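Local coordinates for protein putative (Helicobacter pylori, PDB 4O8S) that probably transfers nucleotidyl groups, as a member of the nucleotidyltransferase superfamily related to AbiEii toxins of type IV toxin-antitoxin systems, at residues R14-N19 with G58-A63; M25-E30 with E44-D49; L35-N40 with M121-I126; N66-N71 with Y89-N94; G83-R88 with L102-R107. All coordinates share one frame; numbering follows the deposited sequence.

Contact 1. Residues R14-N19 with G58-A63; sequences RAIVKN and GRVKSA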
# COMPACT_ATOMS: atom_id res chain seq x y z
N ARG A 14 -4.66 -12.26 5.28
CA ARG A 14 -3.42 -12.81 5.85
C ARG A 14 -3.14 -14.25 5.44
O ARG A 14 -2.01 -14.58 5.09
CB ARG A 14 -3.46 -12.75 7.39
CG ARG A 14 -3.28 -11.36 7.98
CD ARG A 14 -2.99 -11.43 9.49
NE ARG A 14 -2.62 -10.12 10.02
CZ ARG A 14 -1.38 -9.64 10.02
NH1 ARG A 14 -0.38 -10.37 9.53
NH2 ARG A 14 -1.14 -8.43 10.51
N ALA A 15 -4.17 -15.09 5.50
CA ALA A 15 -4.01 -16.50 5.12
C ALA A 15 -3.54 -16.59 3.67
O ALA A 15 -2.63 -17.37 3.33
CB ALA A 15 -5.32 -17.23 5.28
N ILE A 16 -4.15 -15.77 2.81
CA ILE A 16 -3.77 -15.78 1.41
C ILE A 16 -2.30 -15.41 1.26
O ILE A 16 -1.53 -16.15 0.65
CB ILE A 16 -4.67 -14.84 0.57
CG1 ILE A 16 -6.04 -15.48 0.38
CG2 ILE A 16 -4.05 -14.55 -0.77
CD1 ILE A 16 -7.10 -14.52 -0.15
N VAL A 17 -1.91 -14.25 1.80
CA VAL A 17 -0.53 -13.80 1.62
C VAL A 17 0.48 -14.80 2.22
O VAL A 17 1.50 -15.10 1.60
CB VAL A 17 -0.32 -12.38 2.20
CG1 VAL A 17 1.11 -11.91 1.95
CG2 VAL A 17 -1.32 -11.39 1.56
N LYS A 18 0.17 -15.34 3.39
CA LYS A 18 1.05 -16.35 3.98
C LYS A 18 1.15 -17.60 3.08
O LYS A 18 2.23 -18.16 2.89
CB LYS A 18 0.57 -16.70 5.40
CG LYS A 18 0.93 -15.62 6.44
CD LYS A 18 0.09 -15.74 7.71
CE LYS A 18 0.81 -15.21 8.96
NZ LYS A 18 1.22 -13.76 8.91
N ASN A 19 0.03 -18.00 2.47
CA ASN A 19 0.07 -19.13 1.55
C ASN A 19 1.03 -18.90 0.39
O ASN A 19 1.70 -19.83 -0.06
CB ASN A 19 -1.32 -19.47 1.00
CG ASN A 19 -1.34 -20.77 0.20
OD1 ASN A 19 -0.95 -20.81 -0.97
ND2 ASN A 19 -1.77 -21.85 0.85
N GLY A 58 -5.64 -22.04 -7.20
CA GLY A 58 -5.37 -23.16 -6.30
C GLY A 58 -4.86 -22.71 -4.94
O GLY A 58 -5.34 -23.19 -3.90
N ARG A 59 -3.89 -21.81 -4.94
CA ARG A 59 -3.35 -21.30 -3.68
C ARG A 59 -4.44 -20.61 -2.87
O ARG A 59 -4.55 -20.80 -1.65
CB ARG A 59 -2.18 -20.34 -3.94
CG ARG A 59 -1.11 -20.88 -4.88
CD ARG A 59 -0.47 -22.16 -4.35
NE ARG A 59 0.29 -21.89 -3.13
CZ ARG A 59 1.60 -22.07 -3.00
NH1 ARG A 59 2.32 -22.56 -4.00
NH2 ARG A 59 2.18 -21.78 -1.84
N VAL A 60 -5.27 -19.82 -3.55
CA VAL A 60 -6.33 -19.11 -2.85
C VAL A 60 -7.30 -20.09 -2.19
O VAL A 60 -7.64 -19.92 -1.01
CB VAL A 60 -7.08 -18.12 -3.75
CG1 VAL A 60 -8.33 -17.61 -3.04
CG2 VAL A 60 -6.18 -16.97 -4.12
N LYS A 61 -7.73 -21.12 -2.92
CA LYS A 61 -8.65 -22.09 -2.33
C LYS A 61 -7.97 -22.87 -1.19
O LYS A 61 -8.59 -23.11 -0.16
CB LYS A 61 -9.26 -23.01 -3.40
CG LYS A 61 -8.31 -24.00 -4.05
CD LYS A 61 -8.32 -25.38 -3.35
CE LYS A 61 -7.46 -26.40 -4.10
NZ LYS A 61 -6.03 -25.99 -4.26
N SER A 62 -6.70 -23.22 -1.36
CA SER A 62 -6.00 -23.96 -0.32
C SER A 62 -5.60 -23.05 0.86
O SER A 62 -5.16 -23.54 1.90
CB SER A 62 -4.79 -24.71 -0.89
OG SER A 62 -3.66 -23.86 -0.99
N ALA A 63 -5.76 -21.74 0.69
CA ALA A 63 -5.44 -20.80 1.77
C ALA A 63 -6.64 -20.52 2.68
O ALA A 63 -6.45 -20.11 3.83
CB ALA A 63 -4.91 -19.49 1.20

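Contact 2. Residues M25-E30 with E44-D49; sequences MVLKGE and EDLDFD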
# COMPACT_ATOMS: atom_id res chain seq x y z
N MSE A 25 5.37 -14.27 -5.67
CA MSE A 25 4.43 -13.16 -5.44
C MSE A 25 4.93 -12.18 -4.36
O MSE A 25 5.31 -12.61 -3.28
CB MSE A 25 3.08 -13.72 -5.00
CG MSE A 25 2.42 -14.57 -6.05
SE MSE A 25 1.30 -13.45 -7.25
CE MSE A 25 -0.33 -13.38 -6.21
N VAL A 26 4.89 -10.88 -4.65
CA VAL A 26 5.29 -9.85 -3.70
C VAL A 26 4.13 -8.89 -3.46
O VAL A 26 3.68 -8.22 -4.41
CB VAL A 26 6.47 -9.03 -4.25
CG1 VAL A 26 6.97 -8.01 -3.18
CG2 VAL A 26 7.59 -9.96 -4.73
N LEU A 27 3.65 -8.83 -2.22
CA LEU A 27 2.59 -7.88 -1.83
C LEU A 27 3.13 -6.47 -1.85
O LEU A 27 4.23 -6.21 -1.34
CB LEU A 27 2.06 -8.20 -0.44
CG LEU A 27 0.82 -7.49 0.13
CD1 LEU A 27 -0.45 -7.98 -0.58
CD2 LEU A 27 0.72 -7.72 1.65
N LYS A 28 2.38 -5.54 -2.44
CA LYS A 28 2.80 -4.16 -2.50
C LYS A 28 1.65 -3.24 -2.08
O LYS A 28 0.63 -3.70 -1.56
CB LYS A 28 3.27 -3.79 -3.91
CG LYS A 28 2.18 -4.01 -4.97
CD LYS A 28 2.66 -3.57 -6.36
CE LYS A 28 1.56 -3.86 -7.40
NZ LYS A 28 1.98 -3.44 -8.76
N GLY A 29 1.85 -1.95 -2.29
CA GLY A 29 0.83 -0.95 -2.06
C GLY A 29 0.29 -0.87 -0.66
O GLY A 29 1.00 -1.13 0.35
N GLU A 30 -0.99 -0.53 -0.58
CA GLU A 30 -1.61 -0.14 0.68
C GLU A 30 -1.69 -1.26 1.68
O GLU A 30 -1.43 -1.07 2.87
CB GLU A 30 -2.99 0.46 0.40
CG GLU A 30 -2.81 1.78 -0.34
CD GLU A 30 -4.07 2.29 -0.99
OE1 GLU A 30 -5.18 1.80 -0.65
OE2 GLU A 30 -3.95 3.22 -1.82
N GLU A 44 -8.25 -2.90 2.22
CA GLU A 44 -9.09 -4.04 1.87
C GLU A 44 -8.72 -4.80 0.60
O GLU A 44 -9.23 -5.89 0.38
CB GLU A 44 -10.57 -3.61 1.75
CG GLU A 44 -11.02 -2.52 2.70
CD GLU A 44 -12.35 -1.89 2.28
OE1 GLU A 44 -12.39 -1.20 1.23
OE2 GLU A 44 -13.36 -2.08 3.00
N ASP A 45 -7.88 -4.23 -0.27
CA ASP A 45 -7.52 -4.90 -1.53
C ASP A 45 -6.14 -5.57 -1.43
O ASP A 45 -5.29 -5.12 -0.67
CB ASP A 45 -7.53 -3.89 -2.69
CG ASP A 45 -8.88 -3.22 -2.88
OD1 ASP A 45 -9.92 -3.86 -2.55
OD2 ASP A 45 -8.91 -2.06 -3.37
N LEU A 46 -5.91 -6.63 -2.21
CA LEU A 46 -4.58 -7.22 -2.26
C LEU A 46 -3.95 -6.94 -3.62
O LEU A 46 -4.57 -7.19 -4.67
CB LEU A 46 -4.62 -8.73 -1.99
CG LEU A 46 -4.96 -9.24 -0.59
CD1 LEU A 46 -5.03 -10.75 -0.62
CD2 LEU A 46 -3.91 -8.78 0.42
N ASP A 47 -2.73 -6.40 -3.61
CA ASP A 47 -2.03 -6.07 -4.85
C ASP A 47 -0.62 -6.67 -4.82
O ASP A 47 0.13 -6.48 -3.85
CB ASP A 47 -1.95 -4.54 -5.01
CG ASP A 47 -1.83 -4.10 -6.46
OD1 ASP A 47 -2.01 -4.94 -7.39
OD2 ASP A 47 -1.58 -2.90 -6.70
N PHE A 48 -0.27 -7.39 -5.88
CA PHE A 48 1.02 -8.09 -5.95
C PHE A 48 1.79 -7.75 -7.20
O PHE A 48 1.21 -7.33 -8.23
CB PHE A 48 0.81 -9.60 -5.96
CG PHE A 48 0.14 -10.15 -4.74
CD1 PHE A 48 -1.24 -10.24 -4.68
CD2 PHE A 48 0.90 -10.63 -3.67
CE1 PHE A 48 -1.88 -10.79 -3.54
CE2 PHE A 48 0.28 -11.17 -2.55
CZ PHE A 48 -1.11 -11.25 -2.48
N ASP A 49 3.11 -7.93 -7.13
CA ASP A 49 3.95 -8.05 -8.33
C ASP A 49 4.40 -9.49 -8.36
O ASP A 49 4.53 -10.12 -7.31
CB ASP A 49 5.21 -7.18 -8.24
CG ASP A 49 4.94 -5.72 -8.48
OD1 ASP A 49 3.99 -5.39 -9.23
OD2 ASP A 49 5.70 -4.90 -7.92
O HOH W 1 -1.86 -4.80 -1.40

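Contact 3. Residues L35-N40 with M121-I126; sequences LGYGLN and MRIAKI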
# COMPACT_ATOMS: atom_id res chain seq x y z
N LEU A 35 -0.38 -4.77 6.49
CA LEU A 35 -0.04 -6.09 7.04
C LEU A 35 1.43 -6.14 7.46
O LEU A 35 1.80 -6.89 8.37
CB LEU A 35 -0.28 -7.19 6.00
CG LEU A 35 -1.74 -7.50 5.63
CD1 LEU A 35 -1.81 -8.64 4.62
CD2 LEU A 35 -2.53 -7.84 6.88
N GLY A 36 2.27 -5.37 6.79
CA GLY A 36 3.69 -5.44 7.02
C GLY A 36 4.31 -4.29 7.80
O GLY A 36 5.31 -4.50 8.50
N TYR A 37 3.74 -3.09 7.72
CA TYR A 37 4.46 -1.95 8.25
C TYR A 37 3.73 -1.09 9.27
O TYR A 37 4.19 0.01 9.59
CB TYR A 37 4.99 -1.09 7.10
CG TYR A 37 5.94 -1.84 6.17
CD1 TYR A 37 7.21 -2.21 6.60
CD2 TYR A 37 5.55 -2.16 4.87
CE1 TYR A 37 8.08 -2.89 5.75
CE2 TYR A 37 6.42 -2.84 4.00
CZ TYR A 37 7.68 -3.19 4.45
OH TYR A 37 8.55 -3.85 3.61
N GLY A 38 2.60 -1.57 9.77
CA GLY A 38 1.90 -0.88 10.85
C GLY A 38 1.03 0.30 10.47
O GLY A 38 0.74 1.18 11.31
N LEU A 39 0.59 0.36 9.21
CA LEU A 39 -0.29 1.45 8.79
C LEU A 39 -1.50 1.54 9.73
O LEU A 39 -2.12 0.51 10.05
CB LEU A 39 -0.76 1.21 7.35
CG LEU A 39 -1.69 2.26 6.73
CD1 LEU A 39 -0.96 3.57 6.52
CD2 LEU A 39 -2.24 1.75 5.39
N ASN A 40 -1.86 2.75 10.15
CA ASN A 40 -2.95 2.89 11.12
C ASN A 40 -4.30 3.29 10.50
O ASN A 40 -5.04 4.11 11.06
CB ASN A 40 -2.56 3.87 12.25
CG ASN A 40 -2.23 5.24 11.73
OD1 ASN A 40 -1.79 5.40 10.59
ND2 ASN A 40 -2.47 6.26 12.56
N MSE A 121 5.53 -13.20 5.31
CA MSE A 121 4.91 -12.68 4.09
C MSE A 121 5.90 -11.92 3.24
O MSE A 121 6.64 -11.06 3.75
CB MSE A 121 3.77 -11.73 4.47
CG MSE A 121 2.67 -12.40 5.26
SE MSE A 121 1.26 -11.08 5.77
CE MSE A 121 2.20 -10.21 7.27
N ARG A 122 5.93 -12.23 1.94
CA ARG A 122 6.78 -11.52 0.98
C ARG A 122 6.15 -10.17 0.63
O ARG A 122 5.01 -10.10 0.12
CB ARG A 122 6.96 -12.36 -0.29
CG ARG A 122 7.74 -13.67 -0.06
CD ARG A 122 7.66 -14.59 -1.30
NE ARG A 122 7.88 -13.89 -2.57
CZ ARG A 122 9.09 -13.60 -3.06
NH1 ARG A 122 10.18 -13.93 -2.39
NH2 ARG A 122 9.20 -12.97 -4.23
N ILE A 123 6.87 -9.09 0.91
CA ILE A 123 6.30 -7.75 0.82
C ILE A 123 7.33 -6.82 0.21
O ILE A 123 8.54 -7.01 0.41
CB ILE A 123 5.89 -7.24 2.24
CG1 ILE A 123 4.81 -8.15 2.84
CG2 ILE A 123 5.35 -5.83 2.21
CD1 ILE A 123 4.13 -7.53 4.09
N ALA A 124 6.87 -5.82 -0.55
CA ALA A 124 7.76 -4.86 -1.20
C ALA A 124 8.48 -4.02 -0.14
O ALA A 124 7.92 -3.77 0.94
CB ALA A 124 6.96 -3.93 -2.11
N LYS A 125 9.68 -3.54 -0.47
CA LYS A 125 10.39 -2.63 0.44
C LYS A 125 9.71 -1.27 0.50
O LYS A 125 9.06 -0.84 -0.46
CB LYS A 125 11.85 -2.46 0.04
CG LYS A 125 12.67 -3.75 0.10
CD LYS A 125 14.08 -3.50 -0.43
CE LYS A 125 14.99 -4.70 -0.12
NZ LYS A 125 16.39 -4.47 -0.61
N ILE A 126 9.92 -0.58 1.62
CA ILE A 126 9.27 0.70 1.87
C ILE A 126 9.56 1.70 0.76
O ILE A 126 8.67 2.46 0.33
CB ILE A 126 9.73 1.31 3.22
CG1 ILE A 126 9.16 0.52 4.39
CG2 ILE A 126 9.29 2.77 3.34
CD1 ILE A 126 7.70 0.78 4.59

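Contact 4. Residues N66-N71 with Y89-N94; sequences NGIILN and YATKDN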
# COMPACT_ATOMS: atom_id res chain seq x y z
N ASN A 66 -10.35 -21.39 8.48
CA ASN A 66 -11.59 -21.80 9.12
C ASN A 66 -12.42 -20.58 9.52
O ASN A 66 -11.87 -19.58 9.98
CB ASN A 66 -11.29 -22.69 10.32
CG ASN A 66 -12.53 -23.38 10.87
OD1 ASN A 66 -12.89 -23.20 12.03
ND2 ASN A 66 -13.20 -24.16 10.02
N GLY A 67 -13.73 -20.65 9.32
CA GLY A 67 -14.58 -19.51 9.63
C GLY A 67 -14.94 -18.69 8.41
O GLY A 67 -15.80 -17.81 8.49
N ILE A 68 -14.28 -18.97 7.29
CA ILE A 68 -14.58 -18.29 6.02
C ILE A 68 -15.10 -19.30 5.01
O ILE A 68 -14.54 -20.40 4.89
CB ILE A 68 -13.31 -17.61 5.42
CG1 ILE A 68 -12.66 -16.65 6.43
CG2 ILE A 68 -13.66 -16.88 4.11
CD1 ILE A 68 -13.50 -15.40 6.72
N ILE A 69 -16.15 -18.93 4.29
CA ILE A 69 -16.65 -19.78 3.20
C ILE A 69 -16.33 -19.16 1.85
O ILE A 69 -16.73 -18.02 1.59
CB ILE A 69 -18.17 -19.99 3.25
CG1 ILE A 69 -18.58 -20.75 4.51
CG2 ILE A 69 -18.65 -20.75 2.01
CD1 ILE A 69 -18.89 -19.86 5.70
N LEU A 70 -15.61 -19.89 1.01
CA LEU A 70 -15.34 -19.44 -0.35
C LEU A 70 -16.52 -19.76 -1.26
O LEU A 70 -16.79 -20.92 -1.57
CB LEU A 70 -14.08 -20.10 -0.90
CG LEU A 70 -13.68 -19.69 -2.32
CD1 LEU A 70 -13.61 -18.16 -2.47
CD2 LEU A 70 -12.35 -20.34 -2.68
N ASN A 71 -17.23 -18.71 -1.66
CA ASN A 71 -18.34 -18.86 -2.61
C ASN A 71 -17.88 -19.04 -4.06
O ASN A 71 -18.27 -20.00 -4.74
CB ASN A 71 -19.31 -17.68 -2.48
CG ASN A 71 -20.09 -17.72 -1.18
OD1 ASN A 71 -20.13 -18.74 -0.50
ND2 ASN A 71 -20.71 -16.59 -0.82
N TYR A 89 -16.82 -14.37 -0.83
CA TYR A 89 -16.79 -15.22 0.35
C TYR A 89 -17.82 -14.78 1.37
O TYR A 89 -18.31 -13.64 1.33
CB TYR A 89 -15.39 -15.18 1.00
CG TYR A 89 -15.10 -13.86 1.70
CD1 TYR A 89 -14.54 -12.79 1.01
CD2 TYR A 89 -15.37 -13.69 3.05
CE1 TYR A 89 -14.27 -11.59 1.64
CE2 TYR A 89 -15.11 -12.50 3.69
CZ TYR A 89 -14.56 -11.46 2.99
OH TYR A 89 -14.31 -10.27 3.63
N ALA A 90 -18.11 -15.69 2.30
CA ALA A 90 -18.95 -15.38 3.46
C ALA A 90 -18.23 -15.90 4.70
O ALA A 90 -17.16 -16.52 4.59
CB ALA A 90 -20.33 -16.05 3.32
N THR A 91 -18.80 -15.63 5.87
CA THR A 91 -18.21 -16.10 7.13
C THR A 91 -19.20 -16.97 7.89
O THR A 91 -20.34 -17.15 7.45
CB THR A 91 -17.78 -14.92 8.03
OG1 THR A 91 -18.94 -14.22 8.49
CG2 THR A 91 -16.89 -13.97 7.27
N LYS A 92 -18.76 -17.50 9.03
CA LYS A 92 -19.67 -18.19 9.93
C LYS A 92 -20.50 -17.15 10.67
O LYS A 92 -21.66 -17.39 11.02
CB LYS A 92 -18.90 -19.06 10.92
CG LYS A 92 -18.06 -20.16 10.26
CD LYS A 92 -18.86 -20.93 9.21
CE LYS A 92 -18.02 -22.03 8.57
NZ LYS A 92 -17.55 -23.04 9.57
N ASP A 93 -19.90 -15.99 10.88
CA ASP A 93 -20.53 -14.89 11.60
C ASP A 93 -21.63 -14.23 10.76
O ASP A 93 -22.48 -13.52 11.29
CB ASP A 93 -19.47 -13.86 11.99
CG ASP A 93 -18.22 -14.49 12.60
OD1 ASP A 93 -18.26 -15.70 12.93
OD2 ASP A 93 -17.21 -13.78 12.77
N ASN A 94 -21.59 -14.48 9.45
CA ASN A 94 -22.45 -13.77 8.50
C ASN A 94 -22.40 -14.44 7.13
O ASN A 94 -21.32 -14.72 6.61
CB ASN A 94 -21.98 -12.32 8.38
CG ASN A 94 -22.97 -11.45 7.64
OD1 ASN A 94 -23.74 -11.93 6.81
ND2 ASN A 94 -22.96 -10.15 7.94

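Contact 5. Residues G83-R88 with L102-R107; sequences GRYMVR and LEISYR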
# COMPACT_ATOMS: atom_id res chain seq x y z
N GLY A 83 -3.26 -9.67 -13.72
CA GLY A 83 -4.20 -10.62 -13.15
C GLY A 83 -5.17 -9.84 -12.27
O GLY A 83 -4.75 -8.98 -11.48
N ARG A 84 -6.46 -10.10 -12.42
CA ARG A 84 -7.47 -9.41 -11.63
C ARG A 84 -8.59 -10.36 -11.26
O ARG A 84 -9.29 -10.90 -12.14
CB ARG A 84 -8.00 -8.19 -12.38
CG ARG A 84 -9.03 -7.39 -11.60
CD ARG A 84 -9.26 -6.02 -12.24
NE ARG A 84 -8.03 -5.25 -12.38
CZ ARG A 84 -7.55 -4.77 -13.53
NH1 ARG A 84 -8.23 -4.99 -14.65
NH2 ARG A 84 -6.41 -4.08 -13.56
N TYR A 85 -8.74 -10.58 -9.96
CA TYR A 85 -9.68 -11.56 -9.47
C TYR A 85 -10.60 -10.96 -8.41
O TYR A 85 -10.18 -10.08 -7.64
CB TYR A 85 -8.94 -12.75 -8.86
CG TYR A 85 -7.89 -13.38 -9.74
CD1 TYR A 85 -6.64 -12.79 -9.90
CD2 TYR A 85 -8.13 -14.60 -10.38
CE1 TYR A 85 -5.67 -13.37 -10.70
CE2 TYR A 85 -7.15 -15.19 -11.19
CZ TYR A 85 -5.93 -14.56 -11.34
OH TYR A 85 -4.94 -15.12 -12.13
N MSE A 86 -11.85 -11.42 -8.39
CA MSE A 86 -12.80 -11.05 -7.35
C MSE A 86 -13.08 -12.30 -6.52
O MSE A 86 -13.74 -13.24 -6.97
CB MSE A 86 -14.08 -10.50 -7.96
CG MSE A 86 -13.79 -9.37 -8.95
SE MSE A 86 -12.99 -7.87 -7.95
CE MSE A 86 -11.86 -6.99 -9.30
N VAL A 87 -12.52 -12.33 -5.31
CA VAL A 87 -12.73 -13.45 -4.41
C VAL A 87 -13.98 -13.21 -3.59
O VAL A 87 -14.01 -12.29 -2.78
CB VAL A 87 -11.54 -13.67 -3.48
CG1 VAL A 87 -11.85 -14.76 -2.48
CG2 VAL A 87 -10.30 -14.03 -4.31
N ARG A 88 -15.01 -14.02 -3.80
CA ARG A 88 -16.27 -13.81 -3.11
C ARG A 88 -16.46 -14.85 -2.01
O ARG A 88 -16.25 -16.05 -2.22
CB ARG A 88 -17.44 -13.80 -4.10
CG ARG A 88 -17.15 -12.95 -5.33
CD ARG A 88 -18.38 -12.67 -6.15
NE ARG A 88 -18.05 -12.12 -7.46
CZ ARG A 88 -17.81 -10.83 -7.70
NH1 ARG A 88 -17.87 -9.94 -6.71
NH2 ARG A 88 -17.52 -10.42 -8.93
N LEU A 102 -8.26 -8.99 -5.70
CA LEU A 102 -6.86 -9.42 -5.74
C LEU A 102 -6.32 -9.11 -7.12
O LEU A 102 -6.84 -9.60 -8.13
CB LEU A 102 -6.75 -10.92 -5.44
CG LEU A 102 -5.40 -11.52 -5.06
CD1 LEU A 102 -5.63 -12.86 -4.40
CD2 LEU A 102 -4.50 -11.69 -6.28
N GLU A 103 -5.28 -8.28 -7.17
CA GLU A 103 -4.67 -7.90 -8.44
C GLU A 103 -3.20 -8.26 -8.50
O GLU A 103 -2.46 -8.16 -7.50
CB GLU A 103 -4.84 -6.41 -8.67
CG GLU A 103 -6.26 -5.98 -8.99
CD GLU A 103 -6.27 -4.75 -9.88
OE1 GLU A 103 -5.32 -4.60 -10.70
OE2 GLU A 103 -7.21 -3.93 -9.74
N ILE A 104 -2.75 -8.65 -9.69
CA ILE A 104 -1.35 -8.96 -9.90
C ILE A 104 -0.85 -8.23 -11.14
O ILE A 104 -1.54 -8.18 -12.17
CB ILE A 104 -1.13 -10.47 -10.11
CG1 ILE A 104 -2.00 -11.28 -9.15
CG2 ILE A 104 0.35 -10.83 -9.97
CD1 ILE A 104 -1.92 -12.78 -9.36
N SER A 105 0.36 -7.67 -11.04
CA SER A 105 1.07 -7.15 -12.20
C SER A 105 2.29 -8.03 -12.48
O SER A 105 3.07 -8.30 -11.57
CB SER A 105 1.49 -5.69 -11.96
OG SER A 105 2.45 -5.30 -12.94
N TYR A 106 2.45 -8.49 -13.73
CA TYR A 106 3.59 -9.32 -14.14
C TYR A 106 4.71 -8.47 -14.79
O TYR A 106 4.42 -7.39 -15.31
CB TYR A 106 3.12 -10.47 -15.06
CG TYR A 106 2.05 -11.33 -14.41
CD1 TYR A 106 2.39 -12.30 -13.47
CD2 TYR A 106 0.70 -11.15 -14.70
CE1 TYR A 106 1.44 -13.07 -12.84
CE2 TYR A 106 -0.28 -11.93 -14.07
CZ TYR A 106 0.11 -12.88 -13.14
OH TYR A 106 -0.82 -13.67 -12.50
N ARG A 107 5.96 -8.91 -14.71
CA ARG A 107 7.15 -8.13 -15.16
C ARG A 107 7.22 -6.67 -14.66
O ARG A 107 7.89 -5.81 -15.25
CB ARG A 107 7.32 -8.19 -16.69
CG ARG A 107 8.76 -7.99 -17.19
CD ARG A 107 9.62 -9.22 -16.96
NE ARG A 107 10.53 -9.08 -15.81
CZ ARG A 107 11.35 -10.04 -15.40
NH1 ARG A 107 11.38 -11.21 -16.03
NH2 ARG A 107 12.14 -9.84 -14.35
O HOH W 2 -3.21 -13.69 -13.53

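Contact 1. Residues R14-N19 with G58-A63
Asn19, in the last turn of helix 4-19, takes part in every hydrogen bond between the two segments. Its CB lies 3.6 Å from Ala63 CB, and CG stands anti to the backbone N, which sends the amide across toward Arg59. There OD1 accepts a hydrogen bond from Arg59 NE at 2.7 Å, almost straight (174°) and lying in both the amide carbonyl plane and the guanidinium plane even though these two planes are turned 83° against each other. At the other corner of the amide, ND2 makes only a weak bond, 3.3 Å long, to Ser62 OG. The two helices cross steeply, their local axes 8.8 Å apart and their directions 126° apart, as part of the helical layer against the sheet of the nucleotidyltransferase domain. Arg59 is folded back on itself by bends at chi2 and chi3, so that NH2 also meets the backbone Asn19 O at 2.7 Å, although the place of NH2 is less certain; the same nitrogen forms a salt bridge with Asp22. One turn earlier in helix 4-19 the packing turns apolar: Ile16 CG1 rests 4.2 Å from Ala63 CB, and Ala15 CB approaches Ala63 O at 3.4 Å.

Contact 2. Residues M25-E30 with E44-D49
The backbones pair as a short antiparallel ladder, with Val26 and Asp49 a hydrogen-bonded pair and Leu27 opposite Phe48 a non-hydrogen-bonded one. Val26 N reaches Asp49 O at 2.8 Å, nearly along the C=O axis; Asp49 N returns the bond to Val26 O, and Lys28 N adds a third to Asp47 O at 2.8 Å. The Phe48 ring is covered on both faces by carbons offset toward its rim. CE of Met25 (a selenomethionine), brought round by bends at chi2 and chi3, lies 3.7 Å from the Phe48 ring centroid, and Leu27 CD1 lies 4.1 Å from it over the opposite face. Val17 of helix 4-19 packs on the same apolar side. A short strand, a glycine turn into a helix and an Asp-x-Asp segment leading into a strand recall the nucleotidyltransferase core, and the spacing of Asp45 and Asp47 is consistent with the acidic pair of that superfamily. Lys28, extended beyond CG, crosses Asp49 at about a right angle; NZ forms a salt bridge with Asp49 OD1 at 2.8 Å, approaching it from above the carboxylate plane. Asp49 OD2 is held by Arg128. Lys28 CE passes 3.4 Å from Asp47 OD2, and a water links Lys28 O to Asp47 N.

Contact 3. Residues L35-N40 with M121-I126
One face of the Tyr37 ring is covered by Ile126, whose CD1 sits over its centre, 3.5 Å from the centroid and 10° off the normal, in a clear CH-pi contact. The two side chains slide past each other in opposite directions, so CG1 of Ile126 also covers the ring toward CE1. At the tip, Tyr37 OH donates to Ala124 O at 2.7 Å, from 30° above the carbonyl plane, and Asn116 ND2 bonds the same hydroxyl, fixing the far end of the ring from two directions. Ile123 divides its branches between two neighbours. Its CG2 meets Tyr37 CE2 tip to tip at 3.6 Å, while CD1 presses on Gly36 CA, also at 3.6 Å, directly against a backbone without a side chain. Earlier in both segments, Met121 (a selenomethionine) crosses Leu35 at about a right angle, with SE 4.1 Å from Leu35 CD1 and CE 3.5 Å from Leu35 O. Thus the C-terminal end of helix 29-36 leans on strand 121-124 and on the start of helix 126-139, while helix 4-19 contributes Arg14 to both Leu35 and Met121, and the OH of Tyr160, just after helix 147-159, hydrogen-bonds Tyr37 O.

Contact 4. Residues N66-N71 with Y89-N94
Ile68, Tyr89 and Thr91, with Leu70, stand on one face of the antiparallel pair, and Ile68 crosses both Tyr89 and Thr91 obliquely. Tyr89 holds CG in the crowded position between the backbone N and the carbonyl carbon (chi1 72°), with its hydroxyl reaching His9 of helix 4-19. Ile68 splits its branches: CG2 lies 3.8 Å from Tyr89 CD2, while CD1 touches Thr91 CG2 at 3.7 Å. On the other face, with Ala90, Ile69 CD1 packs against the aliphatic part of Lys92, 3.7 Å from its CD. Between the faces run the backbone bonds: Ile69 N to Ala90 O, short at 2.6 Å, Ala90 N back to Ile69 O at 2.8 Å, and, just past the end of strand 82-91, Lys92 N to Gly67 O at 3.0 Å, the donor 35° above the carbonyl plane. This edge of the sheet is therefore two-sided: the face with Ile68 packs against helix 4-19, where Asn8 touches Ile68 and Thr91 and Leu12 touches Tyr89, whereas at Ile69 the exposed Lys92 presents its methylenes, making an apolar contact without burying the ammonium group.

Contact 5. Residues G83-R88 with L102-R107
Arg84 leaves the strand with CG anti to its backbone N and then turns at chi3 (-56°), while Glu103 sets CG anti to its carbonyl carbon and extends beyond it, so the two side chains run alongside each other and point the same way. Their charged ends form a salt bridge, Arg84 NE lying 3.1 Å from Glu103 OE2 and NH2 bonding OE1 at 3.1 Å. The guanidinium and carboxylate planes are 75° apart, and OE1 is met from 48° above the carboxylate plane, so this is no flat bidentate fork. The facing backbones of this beta hairpin pair Gly83 with Ile104 and Tyr85 with Leu102, each through two bonds, including Ile104 N to Gly83 O at 2.7 Å. On the Tyr85 face, CE1 lies 4.0 Å from Ile104 CD1, and a water bridges Tyr85 OH and Tyr106 OH, 2.6 Å from each. The chemistry is split by face: an ion pair on one side, and on the other an apolar layer in which the hydroxyls of two buried tyrosines share one water.

Overall arrangement
The five contacts illustrate how a sheet and its covering helices are tied together. Strands 26-27, 46-50, 98-106, 82-91 and 68-75 lie successively side by side, so contacts 2, 5 and 4 step across one mixed sheet; contacts 2 and 5 are centred about 9 Å apart. Contact 1 lays helices 4-19 and 56-63 against it, Val17 and Ile16 meeting contact 2, Val60 meeting contact 5. Contact 3, about 10 Å from contact 2 between centres, shares helix 29-36 with it. Along the chain, contact 2 is nested within contact 1; contacts 4 and 5, which alternate and share strand 82-91, fall inside contact 3, so distant parts of the chain gather around one sheet, as expected of a nucleotidyltransferase core.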